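Long-range contact in hypothetical protein (Clostridium sporogenes ATCC 15579, PDB 4QRK), which is of unknown function but is a right-handed beta-helix of the DUF2154 family, possibly involved in cell adhesion: residues 162-174 against 190-204. Residues are numbered along the deposited sequence; the frame is centred on the assembly and turned at random.
Sequences LPKSIGVKIKAEK and NIYKNSQYGKSKNSI
Ser200 OG is gripped twice: it accepts from Gly167 N at 2.8 Å and donates to Asn202 O at 2.6 Å, relaying the backbone of 167-174 to the loop that leads into strand 203-210. In this right-handed beta-helix, strand 167-174 pairs with strand 203-210 in parallel and with 191-193 in antiparallel fashion. The parallel side includes Ile204 N to Gly167 O and Lys169 N to Ile204 O; the antiparallel side includes Ala172 N to Asn190 O and reciprocal bonds between Ile170 and Tyr192, of which Ile170 N to Tyr192 O is 2.7 Å.

Where strand 191-193 ends, Asn194 still gives its backbone N to Val168 O, and its side-chain amide extends the pairing to Ile166 O and Val168 N. Its ND2 points almost straight at Ile166 O (N-H...O 170°), with that oxygen close to the amide plane, while Val168 N reaches OD1 from above the carbonyl plane. A chi1 of 65° tucks CG over the Asn194 backbone, flanked by N and C, which turns the amide toward 162-174. The CD1 end of Ile204 abuts the CG-CD side of the Pro163 ring, with CD1 3.5 Å from Pro163 CD, and Ile166 crosses Ile204 at about a right angle.

The Tyr197 hydroxyl bonds Glu205 of strand 203-210. The extended Lys169 chain passes obliquely over one face of the Tyr197 ring, placing CB 3.8 Å from the centroid, set toward the rim and 19° off the normal, a CH-pi contact, with Lys169 CD 3.5 Å from Tyr197 OH.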
loop_
_atom_site.group_PDB
_atom_site.type_symbol
_atom_site.label_atom_id
_atom_site.label_comp_id
_atom_site.label_asym_id
_atom_site.label_seq_id
_atom_site.Cartn_x
_atom_site.Cartn_y
_atom_site.Cartn_z
ATOM N N LEU A 162 -9.008 -9.725 0.924
ATOM C CA LEU A 162 -8.795 -10.084 2.320
ATOM C C LEU A 162 -8.859 -11.601 2.497
ATOM O O LEU A 162 -9.444 -12.312 1.692
ATOM C CB LEU A 162 -9.855 -9.377 3.182
ATOM C CG LEU A 162 -9.615 -7.870 3.173
ATOM C CD1 LEU A 162 -10.853 -7.067 3.444
ATOM C CD2 LEU A 162 -8.546 -7.505 4.138
ATOM N N PRO A 163 -8.223 -12.109 3.546
ATOM C CA PRO A 163 -8.142 -13.562 3.691
ATOM C C PRO A 163 -9.459 -14.135 4.182
ATOM O O PRO A 163 -10.234 -13.421 4.812
ATOM C CB PRO A 163 -7.044 -13.741 4.752
ATOM C CG PRO A 163 -7.063 -12.488 5.534
ATOM C CD PRO A 163 -7.586 -11.390 4.661
ATOM N N LYS A 164 -9.716 -15.398 3.882
ATOM C CA LYS A 164 -10.873 -16.112 4.424
ATOM C C LYS A 164 -10.511 -16.746 5.765
ATOM O O LYS A 164 -11.342 -16.836 6.644
ATOM C CB LYS A 164 -11.317 -17.206 3.443
ATOM C CG LYS A 164 -11.925 -16.653 2.155
ATOM C CD LYS A 164 -12.231 -17.737 1.141
ATOM C CE LYS A 164 -13.139 -17.223 0.039
ATOM N NZ LYS A 164 -12.933 -17.989 -1.219
ATOM N N SER A 165 -9.242 -17.112 5.921
ATOM C CA SER A 165 -8.766 -17.927 7.046
ATOM C C SER A 165 -8.601 -17.205 8.376
ATOM O O SER A 165 -8.579 -17.838 9.401
ATOM C CB SER A 165 -7.410 -18.523 6.698
ATOM O OG SER A 165 -6.492 -17.501 6.336
ATOM N N ILE A 166 -8.427 -15.893 8.356
ATOM C CA ILE A 166 -8.344 -15.140 9.588
ATOM C C ILE A 166 -9.432 -14.085 9.623
ATOM O O ILE A 166 -9.990 -13.690 8.596
ATOM C CB ILE A 166 -6.944 -14.553 9.812
ATOM C CG1 ILE A 166 -6.666 -13.374 8.910
ATOM C CG2 ILE A 166 -5.877 -15.636 9.568
ATOM C CD1 ILE A 166 -5.439 -12.624 9.343
ATOM N N GLY A 167 -9.754 -13.636 10.829
ATOM C CA GLY A 167 -10.825 -12.677 11.008
ATOM C C GLY A 167 -10.496 -11.327 10.430
ATOM O O GLY A 167 -9.387 -10.805 10.561
ATOM N N VAL A 168 -11.493 -10.758 9.777
ATOM C CA VAL A 168 -11.422 -9.439 9.189
ATOM C C VAL A 168 -12.648 -8.599 9.574
ATOM O O VAL A 168 -13.805 -9.068 9.540
ATOM C CB VAL A 168 -11.341 -9.565 7.633
ATOM C CG1 VAL A 168 -11.307 -8.235 6.989
ATOM C CG2 VAL A 168 -10.120 -10.336 7.233
ATOM N N LYS A 169 -12.382 -7.365 9.981
ATOM C CA LYS A 169 -13.429 -6.375 10.178
ATOM C C LYS A 169 -13.049 -5.126 9.444
ATOM O O LYS A 169 -11.932 -4.636 9.611
ATOM C CB LYS A 169 -13.609 -6.092 11.674
ATOM C CG LYS A 169 -14.690 -5.093 12.028
ATOM C CD LYS A 169 -14.847 -5.099 13.543
ATOM C CE LYS A 169 -15.919 -4.188 14.080
ATOM N NZ LYS A 169 -16.192 -4.532 15.527
ATOM N N ILE A 170 -13.982 -4.611 8.642
ATOM C CA ILE A 170 -13.744 -3.444 7.781
ATOM C C ILE A 170 -14.767 -2.375 8.095
ATOM O O ILE A 170 -15.980 -2.622 8.038
ATOM C CB ILE A 170 -13.927 -3.751 6.287
ATOM C CG1 ILE A 170 -13.054 -4.928 5.862
ATOM C CG2 ILE A 170 -13.574 -2.500 5.407
ATOM C CD1 ILE A 170 -13.840 -6.142 5.576
ATOM N N LYS A 171 -14.293 -1.199 8.453
ATOM C CA LYS A 171 -15.161 -0.023 8.487
ATOM C C LYS A 171 -14.970 0.706 7.172
ATOM O O LYS A 171 -13.878 1.168 6.869
ATOM C CB LYS A 171 -14.844 0.858 9.702
ATOM C CG LYS A 171 -15.708 2.121 9.798
ATOM C CD LYS A 171 -15.429 2.884 11.097
ATOM C CE LYS A 171 -16.478 3.966 11.364
ATOM N NZ LYS A 171 -16.503 4.418 12.798
ATOM N N ALA A 172 -16.028 0.774 6.367
ATOM C CA ALA A 172 -15.913 1.370 5.032
ATOM C C ALA A 172 -16.875 2.531 4.912
ATOM O O ALA A 172 -18.103 2.353 4.996
ATOM C CB ALA A 172 -16.175 0.363 3.945
ATOM N N GLU A 173 -16.276 3.711 4.726
ATOM C CA GLU A 173 -16.990 4.974 4.620
ATOM C C GLU A 173 -16.723 5.685 3.297
ATOM O O GLU A 173 -15.571 5.860 2.874
ATOM C CB GLU A 173 -16.573 5.868 5.775
ATOM C CG GLU A 173 -17.221 5.435 7.075
ATOM C CD GLU A 173 -16.534 5.983 8.293
ATOM O OE1 GLU A 173 -15.293 6.186 8.251
ATOM O OE2 GLU A 173 -17.244 6.197 9.297
ATOM N N LYS A 174 -17.796 6.096 2.633
ATOM C CA LYS A 174 -17.648 6.901 1.408
ATOM C C LYS A 174 -18.496 8.141 1.490
ATOM O O LYS A 174 -19.492 8.170 2.221
ATOM C CB LYS A 174 -17.941 6.095 0.115
ATOM C CG LYS A 174 -19.160 5.136 0.122
ATOM C CD LYS A 174 -20.412 5.771 0.628
ATOM C CE LYS A 174 -21.666 4.952 0.358
ATOM N NZ LYS A 174 -22.755 5.947 0.022
ATOM N N ASN A 190 -21.760 0.693 8.299
ATOM C CA ASN A 190 -20.532 0.824 7.532
ATOM C C ASN A 190 -19.502 -0.212 7.967
ATOM O O ASN A 190 -18.339 -0.115 7.577
ATOM C CB ASN A 190 -19.958 2.243 7.651
ATOM C CG ASN A 190 -20.904 3.296 7.120
ATOM O OD1 ASN A 190 -21.339 3.227 5.962
ATOM N ND2 ASN A 190 -21.228 4.285 7.950
ATOM N N ILE A 191 -19.937 -1.201 8.753
ATOM C CA ILE A 191 -19.050 -2.291 9.196
ATOM C C ILE A 191 -19.336 -3.607 8.474
ATOM O O ILE A 191 -20.488 -4.067 8.408
ATOM C CB ILE A 191 -19.204 -2.581 10.691
ATOM C CG1 ILE A 191 -19.117 -1.292 11.513
ATOM C CG2 ILE A 191 -18.173 -3.638 11.123
ATOM C CD1 ILE A 191 -17.833 -0.573 11.345
ATOM N N TYR A 192 -18.269 -4.228 7.995
ATOM C CA TYR A 192 -18.307 -5.494 7.271
ATOM C C TYR A 192 -17.325 -6.474 7.880
ATOM O O TYR A 192 -16.206 -6.087 8.227
ATOM C CB TYR A 192 -17.923 -5.273 5.815
ATOM C CG TYR A 192 -18.815 -4.287 5.150
ATOM C CD1 TYR A 192 -18.598 -2.935 5.304
ATOM C CD2 TYR A 192 -19.889 -4.707 4.394
ATOM C CE1 TYR A 192 -19.415 -2.004 4.710
ATOM C CE2 TYR A 192 -20.729 -3.803 3.803
ATOM C CZ TYR A 192 -20.498 -2.438 3.972
ATOM O OH TYR A 192 -21.318 -1.508 3.378
ATOM N N LYS A 193 -17.722 -7.735 7.990
ATOM C CA LYS A 193 -16.841 -8.743 8.573
ATOM C C LYS A 193 -16.957 -10.043 7.822
ATOM O O LYS A 193 -17.957 -10.285 7.160
ATOM C CB LYS A 193 -17.250 -9.040 10.021
ATOM C CG LYS A 193 -17.278 -7.857 10.940
ATOM C CD LYS A 193 -18.009 -8.192 12.242
ATOM C CE LYS A 193 -19.516 -8.303 12.019
ATOM N NZ LYS A 193 -20.321 -8.288 13.287
ATOM N N ASN A 194 -15.957 -10.903 7.977
ATOM C CA ASN A 194 -16.087 -12.278 7.549
ATOM C C ASN A 194 -16.431 -13.183 8.717
ATOM O O ASN A 194 -16.511 -12.751 9.892
ATOM C CB ASN A 194 -14.838 -12.765 6.813
ATOM C CG ASN A 194 -13.595 -12.815 7.695
ATOM O OD1 ASN A 194 -13.647 -12.634 8.923
ATOM N ND2 ASN A 194 -12.464 -13.106 7.066
ATOM N N SER A 195 -16.658 -14.443 8.393
ATOM C CA SER A 195 -17.146 -15.391 9.393
ATOM C C SER A 195 -16.063 -15.676 10.440
ATOM O O SER A 195 -16.389 -15.984 11.578
ATOM C CB SER A 195 -17.641 -16.685 8.724
ATOM O OG SER A 195 -16.629 -17.259 7.914
ATOM N N GLN A 196 -14.781 -15.544 10.085
ATOM C CA GLN A 196 -13.714 -15.798 11.071
ATOM C C GLN A 196 -13.527 -14.702 12.127
ATOM O O GLN A 196 -12.883 -14.922 13.148
ATOM C CB GLN A 196 -12.397 -16.138 10.397
ATOM C CG GLN A 196 -12.343 -17.562 9.922
ATOM C CD GLN A 196 -12.283 -18.562 11.067
ATOM O OE1 GLN A 196 -13.281 -19.187 11.391
ATOM N NE2 GLN A 196 -11.119 -18.715 11.673
ATOM N N TYR A 197 -14.097 -13.526 11.901
ATOM C CA TYR A 197 -13.853 -12.429 12.825
ATOM C C TYR A 197 -14.447 -12.716 14.204
ATOM O O TYR A 197 -15.626 -13.047 14.328
ATOM C CB TYR A 197 -14.418 -11.121 12.317
ATOM C CG TYR A 197 -14.001 -10.000 13.213
ATOM C CD1 TYR A 197 -12.693 -9.475 13.144
ATOM C CD2 TYR A 197 -14.878 -9.483 14.161
ATOM C CE1 TYR A 197 -12.304 -8.462 13.979
ATOM C CE2 TYR A 197 -14.489 -8.475 15.007
ATOM C CZ TYR A 197 -13.214 -7.966 14.920
ATOM O OH TYR A 197 -12.850 -6.960 15.780
ATOM N N GLY A 198 -13.608 -12.578 15.223
ATOM C CA GLY A 198 -13.972 -12.915 16.585
ATOM C C GLY A 198 -13.597 -14.336 16.987
ATOM O O GLY A 198 -13.650 -14.657 18.164
ATOM N N LYS A 199 -13.252 -15.173 16.009
ATOM C CA LYS A 199 -12.950 -16.596 16.210
ATOM C C LYS A 199 -11.442 -16.891 16.111
ATOM O O LYS A 199 -10.908 -17.630 16.897
ATOM C CB LYS A 199 -13.651 -17.428 15.127
ATOM C CG LYS A 199 -15.147 -17.517 15.203
ATOM C CD LYS A 199 -15.653 -18.419 14.100
ATOM C CE LYS A 199 -17.155 -18.646 14.179
ATOM N NZ LYS A 199 -17.912 -17.885 13.158
ATOM N N SER A 200 -10.765 -16.339 15.107
ATOM C CA SER A 200 -9.318 -16.527 14.981
ATOM C C SER A 200 -8.567 -15.696 16.015
ATOM O O SER A 200 -9.020 -14.620 16.423
ATOM C CB SER A 200 -8.857 -16.166 13.559
ATOM O OG SER A 200 -9.165 -14.813 13.296
ATOM N N LYS A 201 -7.419 -16.193 16.443
ATOM C CA LYS A 201 -6.581 -15.440 17.380
ATOM C C LYS A 201 -6.162 -14.106 16.751
ATOM O O LYS A 201 -6.189 -13.068 17.399
ATOM C CB LYS A 201 -5.330 -16.259 17.761
ATOM C CG LYS A 201 -4.409 -15.561 18.773
ATOM C CD LYS A 201 -3.093 -16.306 19.017
ATOM C CE LYS A 201 -2.141 -16.176 17.831
ATOM N NZ LYS A 201 -0.835 -16.854 18.056
ATOM N N ASN A 202 -5.761 -14.168 15.481
ATOM C CA ASN A 202 -5.299 -13.004 14.716
ATOM C C ASN A 202 -6.379 -12.372 13.844
ATOM O O ASN A 202 -7.260 -13.060 13.305
ATOM C CB ASN A 202 -4.164 -13.416 13.783
ATOM C CG ASN A 202 -3.004 -14.055 14.526
ATOM O OD1 ASN A 202 -2.483 -15.101 14.114
ATOM N ND2 ASN A 202 -2.595 -13.432 15.622
ATOM N N SER A 203 -6.302 -11.058 13.679
ATOM C CA SER A 203 -7.288 -10.375 12.855
ATOM C C SER A 203 -6.712 -9.199 12.072
ATOM O O SER A 203 -5.677 -8.652 12.448
ATOM C CB SER A 203 -8.444 -9.901 13.746
ATOM O OG SER A 203 -8.028 -8.758 14.453
ATOM N N ILE A 204 -7.387 -8.835 10.978
ATOM C CA ILE A 204 -7.106 -7.603 10.246
ATOM C C ILE A 204 -8.227 -6.611 10.494
ATOM O O ILE A 204 -9.406 -6.908 10.253
ATOM C CB ILE A 204 -6.978 -7.813 8.712
ATOM C CG1 ILE A 204 -6.234 -9.096 8.426
ATOM C CG2 ILE A 204 -6.291 -6.578 8.095
ATOM C CD1 ILE A 204 -5.857 -9.357 6.926
HETATM O O HOH W 1 -14.074 -16.078 7.217
HETATM O O HOH W 2 -20.626 5.480 4.033
#